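Local coordinates for antiterminator Q protein (PDB 6JNY), which probably acts on the host RNA polymerase as a phage antitermination factor, letting transcription read through terminators, at residues K79-Y88 and V130-I141. Residues are numbered along the deposited sequence; the frame is centred on the assembly and turned at random.
Sequences KAFGILLSYY and VDEILNASLFMI
Leu84 inserts as a knob into the hole formed by Leu134, Ser137, Leu138 and Ile141, which centres a nearly perpendicular helix-helix packing: the axes of 79-88 and 130-141 cross at -95° with a closest approach of 9.5 Å. The contact joins the short helix 78-90 to the long C-terminal helix 123-155 close to the middle of this mainly helical protein, a member of a phage antitermination family related to helix-turn-helix proteins.

Apolar contacts carry the interface, and no hydrogen bond spans it. Although the CB of Leu84 does not aim straight at the partner helix, its CG lies anti to the backbone N (chi1 -173°), and both methyls enter the hole: CD2 meets Ile141 CD1 tip to tip at 3.8 Å, while CD1 lies against Leu138 CD1. Where Ala80 faces Ile133, the small side chain permits close approach: Ala80 CA and Ile133 CA are 6.1 Å apart, and Ala80 CB touches Ile133 CG2 at 3.6 Å. Ile83 and Ile133 cross at about a right angle, their CD1 methyls touching, and Ile83 CG2 rests 3.8 Å from Leu134 CG.

Aromatic contacts occupy the C-terminal end of 79-88. Leu134 CD1 sits over one face of the Tyr87 ring, displaced toward its rim, and Leu134 CD2 touches Tyr87 CB. Leu138 CD1 instead lies at the edge of the Tyr88 ring, 4.0 Å from Tyr88 CE2, while Leu138 CD2 touches Tyr88 OH; that hydroxyl is hydrogen-bonded to Asn17 of helix 10-28, which also packs against Leu138.

Ser137, by contrast, is satisfied within its own helix. Ser137 OG, 3.8 Å from Ala80 CB, donates a 2.8 Å hydrogen bond to Ile133 O, approaching from the face of the carbonyl plane opposite to Ser137 N.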
loop_
_atom_site.group_PDB
_atom_site.type_symbol
_atom_site.label_atom_id
_atom_site.label_comp_id
_atom_site.label_asym_id
_atom_site.label_seq_id
_atom_site.Cartn_x
_atom_site.Cartn_y
_atom_site.Cartn_z
ATOM N N LYS A 79 5.796 2.599 -6.857
ATOM C CA LYS A 79 6.597 2.341 -5.664
ATOM C C LYS A 79 5.708 2.188 -4.439
ATOM O O LYS A 79 5.827 1.215 -3.685
ATOM C CB LYS A 79 7.599 3.480 -5.465
ATOM C CG LYS A 79 8.585 3.291 -4.318
ATOM C CD LYS A 79 9.393 4.569 -4.121
ATOM C CE LYS A 79 10.404 4.431 -3.000
ATOM N NZ LYS A 79 11.046 5.744 -2.664
ATOM N N ALA A 80 4.793 3.138 -4.237
ATOM C CA ALA A 80 3.878 3.067 -3.106
ATOM C C ALA A 80 2.952 1.867 -3.218
ATOM O O ALA A 80 2.650 1.210 -2.214
ATOM C CB ALA A 80 3.072 4.363 -2.999
ATOM N N PHE A 81 2.477 1.572 -4.434
ATOM C CA PHE A 81 1.638 0.397 -4.647
ATOM C C PHE A 81 2.361 -0.866 -4.184
ATOM O O PHE A 81 1.788 -1.685 -3.457
ATOM C CB PHE A 81 1.273 0.323 -6.135
ATOM C CG PHE A 81 -0.028 -0.392 -6.449
ATOM C CD1 PHE A 81 -0.625 -1.290 -5.564
ATOM C CD2 PHE A 81 -0.656 -0.163 -7.676
ATOM C CE1 PHE A 81 -1.819 -1.929 -5.902
ATOM C CE2 PHE A 81 -1.846 -0.802 -8.018
ATOM C CZ PHE A 81 -2.427 -1.687 -7.136
ATOM N N GLY A 82 3.633 -1.006 -4.551
ATOM C CA GLY A 82 4.383 -2.180 -4.133
ATOM C C GLY A 82 4.551 -2.264 -2.628
ATOM O O GLY A 82 4.444 -3.345 -2.039
ATOM N N ILE A 83 4.799 -1.119 -1.984
ATOM C CA ILE A 83 4.950 -1.109 -0.533
ATOM C C ILE A 83 3.642 -1.491 0.145
ATOM O O ILE A 83 3.629 -2.244 1.126
ATOM C CB ILE A 83 5.485 0.256 -0.069
ATOM C CG1 ILE A 83 6.976 0.373 -0.396
ATOM C CG2 ILE A 83 5.229 0.476 1.413
ATOM C CD1 ILE A 83 7.504 1.774 -0.324
ATOM N N LEU A 84 2.519 -0.970 -0.363
ATOM C CA LEU A 84 1.219 -1.362 0.153
ATOM C C LEU A 84 1.004 -2.865 0.043
ATOM O O LEU A 84 0.499 -3.494 0.981
ATOM C CB LEU A 84 0.120 -0.616 -0.615
ATOM C CG LEU A 84 -1.312 -0.761 -0.103
ATOM C CD1 LEU A 84 -1.511 0.068 1.148
ATOM C CD2 LEU A 84 -2.325 -0.331 -1.184
ATOM N N LEU A 85 1.373 -3.456 -1.105
ATOM C CA LEU A 85 1.197 -4.896 -1.294
ATOM C C LEU A 85 2.128 -5.710 -0.395
ATOM O O LEU A 85 1.702 -6.714 0.181
ATOM C CB LEU A 85 1.376 -5.267 -2.772
ATOM C CG LEU A 85 0.237 -4.787 -3.692
ATOM C CD1 LEU A 85 0.645 -4.899 -5.165
ATOM C CD2 LEU A 85 -1.032 -5.557 -3.428
ATOM N N SER A 86 3.376 -5.264 -0.229
ATOM C CA SER A 86 4.283 -5.936 0.706
ATOM C C SER A 86 3.684 -5.982 2.106
ATOM O O SER A 86 3.649 -7.036 2.746
ATOM C CB SER A 86 5.635 -5.228 0.727
ATOM O OG SER A 86 6.317 -5.399 -0.506
ATOM N N TYR A 87 3.148 -4.854 2.576
ATOM C CA TYR A 87 2.637 -4.795 3.941
ATOM C C TYR A 87 1.343 -5.588 4.092
ATOM O O TYR A 87 1.192 -6.375 5.031
ATOM C CB TYR A 87 2.421 -3.332 4.331
ATOM C CG TYR A 87 2.037 -3.110 5.772
ATOM C CD1 TYR A 87 0.770 -2.638 6.099
ATOM C CD2 TYR A 87 2.947 -3.300 6.802
ATOM C CE1 TYR A 87 0.411 -2.399 7.411
ATOM C CE2 TYR A 87 2.594 -3.070 8.111
ATOM C CZ TYR A 87 1.335 -2.614 8.417
ATOM O OH TYR A 87 0.977 -2.380 9.721
ATOM N N TYR A 88 0.372 -5.365 3.197
ATOM C CA TYR A 88 -0.938 -5.977 3.394
ATOM C C TYR A 88 -1.069 -7.358 2.768
ATOM O O TYR A 88 -1.677 -8.234 3.380
ATOM C CB TYR A 88 -2.062 -5.040 2.903
ATOM C CG TYR A 88 -2.304 -3.898 3.848
ATOM C CD1 TYR A 88 -2.821 -4.120 5.113
ATOM C CD2 TYR A 88 -1.959 -2.607 3.489
ATOM C CE1 TYR A 88 -3.045 -3.067 5.992
ATOM C CE2 TYR A 88 -2.165 -1.550 4.358
ATOM C CZ TYR A 88 -2.701 -1.795 5.608
ATOM O OH TYR A 88 -2.915 -0.748 6.470
ATOM N N VAL A 130 9.062 4.826 4.574
ATOM C CA VAL A 130 8.101 3.738 4.396
ATOM C C VAL A 130 6.826 4.016 5.184
ATOM O O VAL A 130 5.710 3.831 4.679
ATOM C CB VAL A 130 8.728 2.383 4.768
ATOM C CG1 VAL A 130 7.634 1.320 4.941
ATOM C CG2 VAL A 130 9.730 1.975 3.703
ATOM N N ASP A 131 6.973 4.466 6.428
ATOM C CA ASP A 131 5.819 4.820 7.241
ATOM C C ASP A 131 5.003 5.919 6.576
ATOM O O ASP A 131 3.765 5.853 6.542
ATOM C CB ASP A 131 6.301 5.268 8.623
ATOM C CG ASP A 131 6.431 4.113 9.592
ATOM O OD1 ASP A 131 6.969 3.055 9.189
ATOM O OD2 ASP A 131 5.992 4.260 10.754
ATOM N N GLU A 132 5.681 6.927 6.018
ATOM C CA GLU A 132 4.975 8.038 5.384
ATOM C C GLU A 132 4.263 7.583 4.118
ATOM O O GLU A 132 3.149 8.036 3.823
ATOM C CB GLU A 132 5.956 9.164 5.057
ATOM C CG GLU A 132 6.369 9.997 6.248
ATOM C CD GLU A 132 7.550 10.899 5.936
ATOM O OE1 GLU A 132 7.970 10.950 4.756
ATOM O OE2 GLU A 132 8.049 11.567 6.866
ATOM N N ILE A 133 4.899 6.708 3.344
ATOM C CA ILE A 133 4.278 6.203 2.124
ATOM C C ILE A 133 3.023 5.400 2.451
ATOM O O ILE A 133 1.975 5.565 1.809
ATOM C CB ILE A 133 5.304 5.403 1.299
ATOM C CG1 ILE A 133 6.349 6.346 0.692
ATOM C CG2 ILE A 133 4.614 4.558 0.224
ATOM C CD1 ILE A 133 7.598 5.618 0.220
ATOM N N LEU A 134 3.091 4.531 3.461
ATOM C CA LEU A 134 1.904 3.776 3.844
ATOM C C LEU A 134 0.798 4.707 4.325
ATOM O O LEU A 134 -0.367 4.567 3.924
ATOM C CB LEU A 134 2.255 2.722 4.902
ATOM C CG LEU A 134 2.979 1.495 4.362
ATOM C CD1 LEU A 134 3.597 0.710 5.530
ATOM C CD2 LEU A 134 2.023 0.622 3.578
ATOM N N ASN A 135 1.146 5.685 5.160
ATOM C CA ASN A 135 0.154 6.628 5.657
ATOM C C ASN A 135 -0.478 7.402 4.517
ATOM O O ASN A 135 -1.697 7.557 4.475
ATOM C CB ASN A 135 0.799 7.576 6.665
ATOM C CG ASN A 135 -0.192 8.557 7.237
ATOM O OD1 ASN A 135 -0.341 9.677 6.734
ATOM N ND2 ASN A 135 -0.894 8.140 8.282
ATOM N N ALA A 136 0.332 7.861 3.571
ATOM C CA ALA A 136 -0.202 8.649 2.467
ATOM C C ALA A 136 -1.103 7.794 1.589
ATOM O O ALA A 136 -2.128 8.272 1.082
ATOM C CB ALA A 136 0.957 9.218 1.653
ATOM N N SER A 137 -0.740 6.528 1.399
ATOM C CA SER A 137 -1.574 5.631 0.604
ATOM C C SER A 137 -2.928 5.402 1.260
ATOM O O SER A 137 -3.960 5.441 0.583
ATOM C CB SER A 137 -0.861 4.297 0.396
ATOM O OG SER A 137 0.394 4.469 -0.258
ATOM N N LEU A 138 -2.958 5.167 2.575
ATOM C CA LEU A 138 -4.239 4.976 3.247
ATOM C C LEU A 138 -5.087 6.230 3.178
ATOM O O LEU A 138 -6.307 6.153 3.021
ATOM C CB LEU A 138 -4.028 4.555 4.700
ATOM C CG LEU A 138 -3.981 3.037 4.917
ATOM C CD1 LEU A 138 -2.771 2.383 4.264
ATOM C CD2 LEU A 138 -4.057 2.740 6.393
ATOM N N PHE A 139 -4.457 7.393 3.285
ATOM C CA PHE A 139 -5.199 8.641 3.159
ATOM C C PHE A 139 -5.877 8.750 1.799
ATOM O O PHE A 139 -7.033 9.200 1.706
ATOM C CB PHE A 139 -4.251 9.815 3.406
ATOM C CG PHE A 139 -4.943 11.145 3.407
ATOM C CD1 PHE A 139 -5.559 11.612 4.550
ATOM C CD2 PHE A 139 -4.999 11.903 2.253
ATOM C CE1 PHE A 139 -6.214 12.839 4.549
ATOM C CE2 PHE A 139 -5.656 13.124 2.242
ATOM C CZ PHE A 139 -6.256 13.584 3.390
ATOM N N MET A 140 -5.171 8.365 0.734
ATOM C CA MET A 140 -5.731 8.422 -0.616
ATOM C C MET A 140 -6.829 7.383 -0.796
ATOM O O MET A 140 -7.833 7.632 -1.483
ATOM C CB MET A 140 -4.641 8.173 -1.653
ATOM C CG MET A 140 -3.562 9.235 -1.749
ATOM S SD MET A 140 -2.071 8.527 -2.496
ATOM C CE MET A 140 -2.664 8.176 -4.148
ATOM N N ILE A 141 -6.639 6.197 -0.221
ATOM C CA ILE A 141 -7.582 5.110 -0.436
ATOM C C ILE A 141 -8.892 5.344 0.314
ATOM O O ILE A 141 -9.972 5.037 -0.204
ATOM C CB ILE A 141 -6.927 3.764 -0.076
ATOM C CG1 ILE A 141 -5.852 3.415 -1.097
ATOM C CG2 ILE A 141 -7.966 2.666 -0.045
ATOM C CD1 ILE A 141 -4.896 2.335 -0.588
#